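Side-chain contacts in Lmo0547 protein (Listeria monocytogenes, PDB 4R9N), which probably regulates transcription as a SorC-family protein, its sugar-binding domain likely sensing a carbohydrate effector that tunes DNA binding: residues 13-18 and 233-238; 116-121 and 164-169; 155-160 and 224-229; 178-181 and 187-190; 193-198 and 207-212. All coordinates share one frame; numbering follows the deposited sequence. Where two conformers were deposited one is given.

Interaction 1. Residues 13-18 and 233-238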
# COMPACT_ATOMS: atom_id res chain seq x y z
N GLU A 13 6.99 -6.96 18.75
CA GLU A 13 7.66 -6.30 19.86
C GLU A 13 8.57 -5.19 19.35
O GLU A 13 8.58 -4.08 19.86
CB GLU A 13 8.47 -7.34 20.68
CG GLU A 13 7.62 -8.43 21.31
CD GLU A 13 8.36 -9.72 21.76
OE1 GLU A 13 9.60 -9.86 21.64
OE2 GLU A 13 7.66 -10.63 22.24
N LYS A 14 9.36 -5.49 18.32
CA LYS A 14 10.26 -4.50 17.79
C LYS A 14 9.52 -3.25 17.31
O LYS A 14 9.85 -2.12 17.70
CB LYS A 14 11.16 -5.10 16.67
CG LYS A 14 12.16 -4.14 16.05
CD LYS A 14 13.20 -4.87 15.21
CE LYS A 14 14.11 -3.95 14.45
NZ LYS A 14 15.32 -3.63 15.19
N PHE A 15 8.55 -3.43 16.44
CA PHE A 15 7.91 -2.29 15.79
C PHE A 15 6.61 -1.84 16.44
O PHE A 15 6.02 -0.88 15.99
CB PHE A 15 7.70 -2.61 14.33
CG PHE A 15 8.99 -2.84 13.60
CD1 PHE A 15 9.88 -1.83 13.46
CD2 PHE A 15 9.29 -4.08 13.07
CE1 PHE A 15 11.07 -2.02 12.81
CE2 PHE A 15 10.49 -4.28 12.44
CZ PHE A 15 11.38 -3.24 12.28
N GLY A 16 6.14 -2.51 17.47
CA GLY A 16 4.85 -2.16 18.06
C GLY A 16 3.67 -2.43 17.12
O GLY A 16 2.73 -1.62 17.05
N LEU A 17 3.71 -3.55 16.37
CA LEU A 17 2.59 -3.93 15.53
C LEU A 17 1.43 -4.60 16.24
O LEU A 17 1.57 -5.32 17.23
CB LEU A 17 3.05 -4.83 14.38
CG LEU A 17 4.22 -4.21 13.56
CD1 LEU A 17 4.95 -5.27 12.77
CD2 LEU A 17 3.72 -3.10 12.66
N GLU A 18 0.26 -4.43 15.66
CA GLU A 18 -0.91 -5.21 16.03
C GLU A 18 -0.68 -6.69 15.66
O GLU A 18 -0.99 -7.63 16.45
CB GLU A 18 -2.13 -4.60 15.32
CG GLU A 18 -3.45 -5.30 15.53
CD GLU A 18 -4.56 -4.69 14.67
OE1 GLU A 18 -4.43 -3.53 14.22
OE2 GLU A 18 -5.57 -5.39 14.42
N ALA A 233 11.57 2.45 7.87
CA ALA A 233 11.15 3.79 8.18
C ALA A 233 9.64 3.88 8.38
O ALA A 233 9.14 4.60 9.27
CB ALA A 233 11.63 4.75 7.08
N ALA A 234 8.87 3.21 7.52
CA ALA A 234 7.45 3.26 7.66
C ALA A 234 6.96 2.66 8.99
O ALA A 234 6.02 3.18 9.62
CB ALA A 234 6.80 2.54 6.48
N LEU A 235 7.56 1.56 9.34
CA LEU A 235 7.22 0.82 10.56
C LEU A 235 7.56 1.63 11.80
O LEU A 235 6.72 1.77 12.68
CB LEU A 235 7.95 -0.51 10.66
CG LEU A 235 7.46 -1.60 9.73
CD1 LEU A 235 8.44 -2.75 9.64
CD2 LEU A 235 6.06 -2.06 10.12
N ASN A 236 8.74 2.25 11.79
CA ASN A 236 9.16 3.15 12.91
C ASN A 236 8.26 4.37 13.12
O ASN A 236 8.05 4.79 14.28
CB ASN A 236 10.62 3.61 12.73
CG ASN A 236 11.62 2.45 12.91
OD1 ASN A 236 11.30 1.43 13.52
ND2 ASN A 236 12.81 2.62 12.38
N ALA A 237 7.71 4.90 12.03
CA ALA A 237 6.80 6.02 12.07
C ALA A 237 5.38 5.65 12.45
O ALA A 237 4.52 6.52 12.53
CB ALA A 237 6.78 6.70 10.71
N GLY A 238 5.09 4.37 12.64
CA GLY A 238 3.76 3.97 13.03
C GLY A 238 2.74 4.09 11.92
O GLY A 238 1.56 4.30 12.18

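Interaction 2. Residues 116-121 and 164-169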
# COMPACT_ATOMS: atom_id res chain seq x y z
N ALA A 116 -10.24 10.34 -11.45
CA ALA A 116 -9.12 11.34 -11.50
C ALA A 116 -7.78 10.65 -11.70
O ALA A 116 -7.65 9.47 -11.36
CB ALA A 116 -9.10 12.17 -10.22
N PRO A 117 -6.79 11.37 -12.25
CA PRO A 117 -5.42 10.80 -12.34
C PRO A 117 -4.71 10.77 -10.96
O PRO A 117 -5.06 11.56 -10.08
CB PRO A 117 -4.67 11.80 -13.25
CG PRO A 117 -5.63 12.81 -13.65
CD PRO A 117 -6.81 12.77 -12.74
N ALA A 118 -3.71 9.91 -10.77
CA ALA A 118 -2.96 9.94 -9.52
C ALA A 118 -2.12 11.19 -9.31
O ALA A 118 -1.97 11.66 -8.17
CB ALA A 118 -2.03 8.73 -9.47
N LEU A 119 -1.48 11.64 -10.39
CA LEU A 119 -0.44 12.69 -10.29
C LEU A 119 -0.83 13.70 -11.33
O LEU A 119 -0.89 13.35 -12.50
CB LEU A 119 0.98 12.15 -10.57
CG LEU A 119 2.13 13.20 -10.61
CD1 LEU A 119 2.19 13.96 -9.32
CD2 LEU A 119 3.48 12.55 -10.87
N VAL A 120 -1.13 14.93 -10.88
CA VAL A 120 -1.44 16.04 -11.75
C VAL A 120 -0.43 17.15 -11.44
O VAL A 120 -0.52 17.83 -10.43
CB VAL A 120 -2.87 16.46 -11.47
CG1 VAL A 120 -3.32 17.59 -12.35
CG2 VAL A 120 -3.80 15.24 -11.70
N GLU A 121 0.55 17.30 -12.32
CA GLU A 121 1.60 18.33 -12.22
C GLU A 121 1.05 19.75 -12.39
O GLU A 121 1.61 20.71 -11.91
CB GLU A 121 2.66 18.11 -13.30
CG GLU A 121 3.41 16.79 -13.19
CD GLU A 121 4.37 16.56 -14.34
OE1 GLU A 121 5.30 15.75 -14.15
OE2 GLU A 121 4.22 17.18 -15.42
N ILE A 164 7.20 2.35 -15.43
CA ILE A 164 5.93 2.75 -16.07
C ILE A 164 5.84 4.23 -16.44
O ILE A 164 4.77 4.72 -16.83
CB ILE A 164 4.67 2.33 -15.25
CG1 ILE A 164 4.55 3.09 -13.93
CG2 ILE A 164 4.65 0.81 -15.03
CD1 ILE A 164 3.32 2.69 -13.14
N GLY A 165 6.95 4.97 -16.34
CA GLY A 165 6.92 6.38 -16.69
C GLY A 165 6.11 7.29 -15.78
O GLY A 165 5.79 8.44 -16.14
N TYR A 166 5.79 6.80 -14.57
CA TYR A 166 5.14 7.63 -13.56
C TYR A 166 6.03 8.78 -13.05
O TYR A 166 5.54 9.85 -12.87
CB TYR A 166 4.76 6.74 -12.38
CG TYR A 166 3.92 7.44 -11.35
CD1 TYR A 166 2.70 8.00 -11.70
CD2 TYR A 166 4.35 7.53 -10.02
CE1 TYR A 166 1.90 8.60 -10.73
CE2 TYR A 166 3.56 8.13 -9.04
CZ TYR A 166 2.35 8.69 -9.40
OH TYR A 166 1.53 9.33 -8.52
N ILE A 167 7.30 8.47 -12.77
CA ILE A 167 8.31 9.44 -12.36
C ILE A 167 9.49 9.23 -13.29
O ILE A 167 9.73 8.13 -13.77
CB ILE A 167 8.77 9.25 -10.88
CG1 ILE A 167 9.30 7.84 -10.62
CG2 ILE A 167 7.62 9.50 -9.94
CD1 ILE A 167 9.94 7.65 -9.25
N ASN A 168 10.25 10.28 -13.55
CA ASN A 168 11.40 10.17 -14.38
C ASN A 168 12.69 10.40 -13.59
O ASN A 168 12.64 10.57 -12.38
CB ASN A 168 11.26 11.17 -15.53
CG ASN A 168 11.15 12.61 -15.04
OD1 ASN A 168 11.74 12.96 -14.01
ND2 ASN A 168 10.40 13.44 -15.77
N SER A 169 13.83 10.37 -14.27
CA SER A 169 15.12 10.47 -13.58
C SER A 169 15.30 11.81 -12.85
O SER A 169 16.00 11.89 -11.82
CB SER A 169 16.28 10.21 -14.54
OG SER A 169 16.11 10.96 -15.71

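Interaction 3. Residues 155-160 and 224-229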
# COMPACT_ATOMS: atom_id res chain seq x y z
N PRO A 155 11.66 4.40 -4.49
CA PRO A 155 11.69 4.93 -5.83
C PRO A 155 13.00 4.67 -6.58
O PRO A 155 13.09 5.10 -7.69
CB PRO A 155 11.58 6.44 -5.60
CG PRO A 155 12.27 6.66 -4.30
CD PRO A 155 11.86 5.46 -3.49
N TYR A 156 13.97 3.98 -5.98
CA TYR A 156 15.32 3.90 -6.52
C TYR A 156 15.61 2.54 -7.16
O TYR A 156 14.79 1.64 -7.11
CB TYR A 156 16.33 4.18 -5.41
CG TYR A 156 16.11 5.48 -4.69
CD1 TYR A 156 16.01 6.71 -5.42
CD2 TYR A 156 15.92 5.51 -3.30
CE1 TYR A 156 15.76 7.91 -4.75
CE2 TYR A 156 15.69 6.73 -2.64
CZ TYR A 156 15.62 7.94 -3.38
OH TYR A 156 15.37 9.14 -2.71
N ASN A 157 16.79 2.41 -7.75
CA ASN A 157 17.17 1.15 -8.44
C ASN A 157 16.05 0.52 -9.30
O ASN A 157 15.60 -0.60 -9.05
CB ASN A 157 17.78 0.08 -7.47
CG ASN A 157 17.57 0.40 -6.00
OD1 ASN A 157 18.41 1.05 -5.37
ND2 ASN A 157 16.46 -0.08 -5.43
N HIS A 158 15.60 1.28 -10.31
CA HIS A 158 14.66 0.82 -11.35
C HIS A 158 13.34 0.22 -10.83
O HIS A 158 13.02 -0.95 -11.06
CB HIS A 158 15.39 -0.10 -12.36
CG HIS A 158 16.52 0.59 -13.08
ND1 HIS A 158 16.38 1.85 -13.63
CD2 HIS A 158 17.80 0.21 -13.32
CE1 HIS A 158 17.53 2.21 -14.19
NE2 HIS A 158 18.40 1.24 -14.01
N SER A 159 12.56 1.06 -10.16
CA SER A 159 11.28 0.68 -9.57
C SER A 159 10.13 0.69 -10.59
O SER A 159 10.28 1.21 -11.70
CB SER A 159 10.91 1.64 -8.43
OG SER A 159 10.52 2.90 -8.95
N THR A 160 9.00 0.12 -10.17
CA THR A 160 7.75 0.06 -10.95
C THR A 160 7.36 1.44 -11.51
O THR A 160 7.19 1.59 -12.73
CB THR A 160 6.57 -0.53 -10.11
OG1 THR A 160 6.79 -1.92 -9.86
CG2 THR A 160 5.21 -0.38 -10.83
N GLY A 224 11.29 -8.13 -0.89
CA GLY A 224 12.52 -7.76 -1.57
C GLY A 224 13.39 -6.93 -0.69
O GLY A 224 13.00 -5.91 -0.11
N LEU A 225 14.63 -7.36 -0.57
CA LEU A 225 15.49 -6.79 0.45
C LEU A 225 15.86 -5.32 0.16
O LEU A 225 16.09 -4.55 1.09
CB LEU A 225 16.68 -7.76 0.70
CG LEU A 225 16.19 -9.20 1.15
CD1 LEU A 225 17.31 -10.24 1.10
CD2 LEU A 225 15.56 -9.28 2.54
N GLN A 226 15.82 -4.89 -1.11
CA GLN A 226 16.00 -3.48 -1.49
C GLN A 226 14.97 -2.57 -0.81
O GLN A 226 15.15 -1.35 -0.72
CB GLN A 226 15.90 -3.29 -3.02
CG GLN A 226 17.14 -3.74 -3.81
CD GLN A 226 17.02 -3.51 -5.32
OE1 GLN A 226 16.04 -2.95 -5.81
NE2 GLN A 226 18.04 -3.94 -6.06
N LYS A 227 13.84 -3.12 -0.37
CA LYS A 227 12.84 -2.28 0.32
C LYS A 227 13.00 -2.17 1.85
O LYS A 227 12.19 -1.54 2.51
CB LYS A 227 11.45 -2.77 -0.00
CG LYS A 227 11.12 -2.84 -1.47
CD LYS A 227 9.68 -3.28 -1.56
CE LYS A 227 9.23 -3.60 -2.99
NZ LYS A 227 7.73 -3.68 -2.89
N LYS A 228 14.05 -2.75 2.41
CA LYS A 228 14.27 -2.70 3.85
C LYS A 228 14.23 -1.32 4.44
O LYS A 228 13.51 -1.05 5.42
CB LYS A 228 15.60 -3.38 4.23
CG LYS A 228 16.02 -3.22 5.69
CD LYS A 228 17.26 -4.09 5.95
CE LYS A 228 18.01 -3.73 7.21
NZ LYS A 228 19.07 -4.78 7.48
N GLU A 229 15.03 -0.40 3.88
CA GLU A 229 15.07 0.94 4.41
C GLU A 229 13.69 1.61 4.39
O GLU A 229 13.25 2.23 5.38
CB GLU A 229 16.12 1.74 3.62
CG GLU A 229 16.23 3.20 3.98
CD GLU A 229 17.32 3.95 3.16
OE1 GLU A 229 17.34 3.92 1.90
OE2 GLU A 229 18.12 4.61 3.81

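Interaction 4. Residues 178-181 and 187-190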
# COMPACT_ATOMS: atom_id res chain seq x y z
N LYS A 178 16.13 15.38 -1.59
CA LYS A 178 15.23 15.61 -0.44
C LYS A 178 15.26 14.47 0.60
O LYS A 178 14.42 14.42 1.49
CB LYS A 178 13.83 15.85 -0.95
CG LYS A 178 13.60 17.16 -1.73
CD LYS A 178 13.59 18.37 -0.83
CE LYS A 178 13.48 19.67 -1.63
NZ LYS A 178 12.15 19.95 -2.30
N ASP A 179 16.20 13.57 0.46
CA ASP A 179 16.44 12.49 1.44
C ASP A 179 15.26 11.56 1.59
O ASP A 179 14.97 10.99 2.67
CB ASP A 179 16.91 13.04 2.79
CG ASP A 179 18.15 13.90 2.66
OD1 ASP A 179 19.13 13.46 2.00
OD2 ASP A 179 18.13 15.02 3.21
N VAL A 180 14.54 11.37 0.50
CA VAL A 180 13.46 10.38 0.47
C VAL A 180 13.98 8.95 0.57
O VAL A 180 14.99 8.60 -0.04
CB VAL A 180 12.66 10.59 -0.85
CG1 VAL A 180 11.82 9.38 -1.20
CG2 VAL A 180 11.78 11.80 -0.71
N VAL A 181 13.33 8.13 1.40
CA VAL A 181 13.69 6.72 1.54
C VAL A 181 12.64 5.74 1.07
O VAL A 181 12.95 4.58 0.84
CB VAL A 181 14.09 6.37 2.98
CG1 VAL A 181 15.24 7.24 3.41
CG2 VAL A 181 12.92 6.46 3.94
N ARG A 187 3.04 8.59 -1.88
CA ARG A 187 3.54 9.67 -1.03
C ARG A 187 4.96 9.26 -0.56
O ARG A 187 5.12 8.17 -0.01
CB ARG A 187 2.66 9.90 0.17
CG ARG A 187 1.26 10.27 -0.15
CD ARG A 187 1.13 11.54 -0.98
NE ARG A 187 -0.26 11.92 -1.15
CZ ARG A 187 -0.84 13.03 -0.68
NH1 ARG A 187 -0.16 13.96 0.05
NH2 ARG A 187 -2.12 13.19 -0.93
N PHE A 188 5.93 10.12 -0.82
CA PHE A 188 7.38 9.88 -0.65
C PHE A 188 7.83 10.44 0.66
O PHE A 188 7.60 11.62 0.93
CB PHE A 188 8.07 10.58 -1.81
CG PHE A 188 7.76 9.93 -3.09
CD1 PHE A 188 8.47 8.80 -3.49
CD2 PHE A 188 6.72 10.40 -3.91
CE1 PHE A 188 8.17 8.14 -4.67
CE2 PHE A 188 6.41 9.72 -5.07
CZ PHE A 188 7.14 8.61 -5.46
N PHE A 189 8.39 9.60 1.51
CA PHE A 189 8.72 9.97 2.87
C PHE A 189 10.21 9.84 3.15
O PHE A 189 10.95 9.11 2.51
CB PHE A 189 7.90 9.16 3.90
CG PHE A 189 8.01 7.67 3.74
CD1 PHE A 189 7.09 6.97 2.94
CD2 PHE A 189 9.01 6.96 4.37
CE1 PHE A 189 7.13 5.56 2.84
CE2 PHE A 189 9.09 5.56 4.25
CZ PHE A 189 8.12 4.85 3.50
N THR A 190 10.64 10.67 4.07
CA THR A 190 11.97 10.66 4.62
C THR A 190 12.12 9.60 5.71
O THR A 190 11.17 8.90 6.02
CB THR A 190 12.32 12.05 5.19
OG1 THR A 190 11.25 12.52 6.01
CG2 THR A 190 12.49 13.05 4.03

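Interaction 5. Residues 193-198 and 207-212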
# COMPACT_ATOMS: atom_id res chain seq x y z
N GLY A 193 9.59 8.91 8.39
CA GLY A 193 8.27 8.54 7.93
C GLY A 193 7.36 9.69 7.59
O GLY A 193 6.17 9.47 7.44
N LYS A 194 7.87 10.91 7.47
CA LYS A 194 7.01 12.04 7.14
C LYS A 194 7.16 12.37 5.67
O LYS A 194 8.22 12.14 5.11
CB LYS A 194 7.30 13.24 7.99
CG LYS A 194 7.13 12.93 9.48
CD LYS A 194 7.21 14.18 10.35
CE LYS A 194 6.55 13.93 11.71
NZ LYS A 194 7.12 12.74 12.42
N GLU A 195 6.11 12.90 5.07
CA GLU A 195 6.16 13.22 3.64
C GLU A 195 7.24 14.26 3.43
O GLU A 195 7.27 15.26 4.17
CB GLU A 195 4.84 13.79 3.12
CG GLU A 195 3.78 12.73 3.10
CD GLU A 195 2.55 13.05 2.27
OE1 GLU A 195 2.65 13.77 1.24
OE2 GLU A 195 1.46 12.54 2.67
N ALA A 196 8.11 14.04 2.44
CA ALA A 196 9.06 15.05 2.06
C ALA A 196 8.37 16.30 1.51
O ALA A 196 7.27 16.26 0.90
CB ALA A 196 10.08 14.51 1.06
N LYS A 197 9.04 17.44 1.71
CA LYS A 197 8.62 18.69 1.08
C LYS A 197 9.09 18.72 -0.36
O LYS A 197 10.20 19.13 -0.63
CB LYS A 197 9.21 19.87 1.84
CG LYS A 197 8.65 20.01 3.26
CD LYS A 197 8.94 21.43 3.74
CE LYS A 197 8.87 21.60 5.26
NZ LYS A 197 7.60 22.30 5.63
N THR A 198 8.24 18.29 -1.26
CA THR A 198 8.59 18.11 -2.64
C THR A 198 7.31 18.20 -3.42
O THR A 198 6.23 17.81 -2.94
CB THR A 198 9.40 16.78 -2.90
OG1 THR A 198 9.85 16.76 -4.25
CG2 THR A 198 8.56 15.54 -2.69
N LEU A 207 -5.02 9.55 -0.69
CA LEU A 207 -4.82 9.66 0.74
C LEU A 207 -3.40 9.99 1.08
O LEU A 207 -2.47 9.37 0.54
CB LEU A 207 -5.16 8.29 1.33
CG LEU A 207 -5.54 8.09 2.76
CD1 LEU A 207 -7.05 8.22 2.87
CD2 LEU A 207 -5.17 6.68 3.21
N SER A 208 -3.19 10.94 2.00
CA SER A 208 -1.88 11.35 2.50
C SER A 208 -1.38 10.42 3.60
O SER A 208 -2.14 9.60 4.16
CB SER A 208 -1.97 12.78 3.04
OG SER A 208 -2.69 12.70 4.27
N LEU A 209 -0.09 10.50 3.93
CA LEU A 209 0.44 9.64 5.01
C LEU A 209 -0.19 9.94 6.36
O LEU A 209 -0.46 9.01 7.16
CB LEU A 209 1.97 9.72 5.14
CG LEU A 209 2.66 9.26 3.87
CD1 LEU A 209 4.15 9.36 4.00
CD2 LEU A 209 2.27 7.86 3.46
N GLU A 210 -0.47 11.20 6.64
CA GLU A 210 -1.13 11.49 7.91
C GLU A 210 -2.55 10.97 7.98
O GLU A 210 -2.99 10.50 9.03
CB GLU A 210 -1.06 12.97 8.25
CG GLU A 210 0.35 13.37 8.65
CD GLU A 210 0.69 13.19 10.15
OE1 GLU A 210 0.56 12.09 10.75
OE2 GLU A 210 1.16 14.19 10.72
N GLU A 211 -3.24 10.99 6.85
CA GLU A 211 -4.54 10.36 6.75
C GLU A 211 -4.45 8.86 6.94
O GLU A 211 -5.29 8.28 7.57
CB GLU A 211 -5.19 10.68 5.46
CG GLU A 211 -5.69 12.12 5.44
CD GLU A 211 -5.92 12.73 4.08
OE1 GLU A 211 -5.74 12.06 3.03
OE2 GLU A 211 -6.22 13.96 4.09
N LEU A 212 -3.43 8.23 6.36
CA LEU A 212 -3.24 6.82 6.49
C LEU A 212 -3.00 6.44 7.96
O LEU A 212 -3.50 5.41 8.44
CB LEU A 212 -2.06 6.36 5.63
CG LEU A 212 -1.71 4.86 5.61
CD1 LEU A 212 -2.75 4.09 4.82
CD2 LEU A 212 -0.30 4.63 5.07
O HOH W 1 0.98 13.34 5.31

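Interaction 1. Residues 13-18 and 233-238
The Phe15 ring is sandwiched: Leu235 CD1 lies over one face, the CG methylene of its own neighbour Lys14 lies over the other, and Asn236 OD1 meets the edge in the ring plane. This places the C-terminal turn of helix 3-15 against the last turn of helix 228-236, two helices of a Rossmann-like parallel alpha/beta domain. The methyl CD1 of Leu235 sits 3.8 Å from the centroid of the Phe15 ring and only 10° off its normal, a CH-pi contact almost square on the face. Leu235 CB touches the same face nearer the backbone, 3.6 Å from Phe15 CD1, and the leucine thus spans the face from the CG-CD1 side to the centre. Phe15 has CG anti to its carbonyl carbon (chi1 -62°), which carries the ring out from the helix toward Leu235. At the rim, the Asn236 amide plane is turned 40° from the ring, and its OD1 approaches Phe15 CE1 at 3.5 Å, where the slightly positive C-H edge suits an oxygen.

Both helices stop here at glycines of positive phi, Gly16 and Gly238, the latter in a Schellman motif. Ile243 of strand 242-246, next to the edge strand 19-23, touches both Leu17 and Leu235. These leucines cross at about a right angle and meet methyl to methyl, Leu17 CD2 to Leu235 CD2, at 3.6 Å.

Interaction 2. Residues 116-121 and 164-169
Two connecting loops of the alpha/beta domain meet at Tyr166, which follows the Schellman motif closing helix 160-163, with Gly165 as its C-prime residue. Soon after it the chain re-enters a helix, N-capped by Asn168 OD1, which accepts from Asp171 N. The partner is the loop from strand 110-111 to helix 123-131, which offers Ala118 and Leu119. Contact is made by the phenol end of the tyrosine. Leu119 CB packs 3.5 Å from Tyr166 OH and 3.7 Å from Tyr166 CE1, while Ala118 CB comes obliquely to the same end of the ring, 3.7 Å from Tyr166 OH. Further along the leucine, CD2 stands over one ring face, 4.2 Å above its plane and offset toward the rim; the same methyl lies 3.9 Å from the backbone oxygen Tyr166 O. With CG anti to the backbone N (chi1 -173°), the tyrosine extends its ring toward the 116-121 loop.

Between the loops the contact is thus apolar, although a hydroxyl lies at its centre. That hydroxyl is hydrogen-bonded to Ser186 OG in the turn between strands 180-184 and 187-190, which fixes it while the CB atoms of Ala118 and Leu119 pack against the same end of the ring. Backbone bonds of Ala118 with Ile205 and of Val120 with His203 anchor the first loop. The result is two loops of an alpha/beta domain packed through a tyrosine just past a Schellman helix end.

Interaction 3. Residues 155-160 and 224-229
Asn157 and Gln226 reach toward each other from opposite directions and meet amide to amide, in one of the two modelled positions of Gln226. Followed outward from its root, Asn157 points CB at the other segment and already has Gln226 OE1 within 3.9 Å. Its CG lies 3.7 Å from the same oxygen. The nitrogen then makes the closest approach, Asn157 ND2 standing 2.9 Å from Gln226 OE1 and 3.5 Å from Gln226 CD, with the glutamine methylenes CB and CG a little farther off. The two amide planes are turned 60° against each other, so the groups meet askew rather than as a flat pair. The first torsion of Asn157, chi1 14°, is far from any staggered value and sets ND2 facing Gln226 OE1. Gln226 instead sends an extended chain out past CG (chi2 -178°), which brings its carbonyl oxygen up to the asparagine.

Both residues are exposed, and the two segments bury little surface between them: a close polar approach at the surface of the domain, between the loop after strand 147-151 and the turns that lead into helix 228-236. The residues beside the pair are tied to the body of the domain. Tyr156, with Pro155 CG over the centre of one ring face, hydrogen-bonds through OH to Val180 O and makes a cation-pi contact with Arg176. Lys227 NZ bonds to Val152 O. The asparagine loop therefore sits against helix 169-177 and strand 180-184, whereas the glutamine side leans on the C-terminal helix 247-253 through Leu225 and Lys228.

Interaction 4. Residues 178-181 and 187-190
Thr190 and Val181 join the two arms of the beta hairpin 180-184/187-190 close to its open end. The backbone provides the one hydrogen bond between these segments: Val181 N donates to Phe189 O at 2.8 Å, with an N-H...O angle of 164° and the donor in the carbonyl plane. The same oxygen receives a CA-H...O contact from Val180 CA at 3.5 Å, and in return Thr190 CA lies 3.6 Å from Asp179 O.

Van der Waals contacts gather beside this bond. Thr190 CG2 nestles against two carbonyls just past the helix end, with Lys178 O and Asp179 O each 3.5 Å away. Its OG1, between the backbone N and the carbonyl carbon (chi1 48°), is directed instead to Asp192 OD1 and Lys194 O, leaving the methyl against the carbonyls that lead into the strand. Apolar pairs separate by residue. Val180 CG1 comes to the edge of the Phe188 ring and lies 4.0 Å from Phe188 CB, the two side chains running obliquely past each other. Val181 CG2 packs 3.9 Å from Phe189 CE2, and Ala233 of helix 228-236 touches both.

The charged end of Lys178 finds its partners beyond the hairpin, in Glu174 and Lys197 O. Asp179, of positive phi, ends helix 169-177 in a Schellman motif and turns the chain straight into the strand. A single nearly linear bond, backed by buried valine and phenylalanine side chains, implies an arm held here by apolar packing as much as by sheet bonding.

Interaction 5. Residues 193-198 and 207-212
Glu195 and Leu209 run obliquely past each other, the carboxylate of the first reaching the N-terminus of helix 209-213, whose capping box is formed by Ser208 and Glu211. Glu195 stays extended beyond CG (chi2 -165°), which sets CG against the leucine and carries the carboxylate on to the helix. Glu195 CG touches Leu209 CD1 at 3.5 Å, and the same leucine methyl approaches Gly193 O at 4.0 Å.

At the tip, Leu209 N donates to Glu195 OE2 over 2.9 Å with an N-H...O angle of 170°, meeting the oxygen nearly along its C-O axis. Ser208 CB lies beside that oxygen too. Within the box, Glu211 N bonds to Ser208 OG, and Ser208 N donates to Glu211 OE1 from above the carboxylate plane. A negative group at the positive end of a helix dipole should be electrostatically favoured. The other oxygen, Glu195 OE1, forms a salt bridge with Arg187 of strand 187-190, which links hairpin, loop and helix. A water completes the grip on OE2: it donates to Glu195 OE2 at 2.8 Å and accepts from Glu210 N at 2.9 Å.

Interactions 2 and 3 are surface contacts between loops or turns, one built on a tyrosine ring and the other on two exposed amides. The remaining three are partly buried. Interaction 1 is almost wholly apolar, joining helix ends beside the parallel sheet; interaction 4 adds strand bonding to apolar packing, and interaction 5 relies on a carboxylate at a helix start. Helix 228-236 serves both interactions 1 and 3, and its alanines also pack on the hairpin of interaction 4. That hairpin lies next to interaction 5, their centres about 9 Å apart, with Phe188 O bonded to Ala196 N. Interactions 1 and 2 lie on opposite sides of the chain's centre.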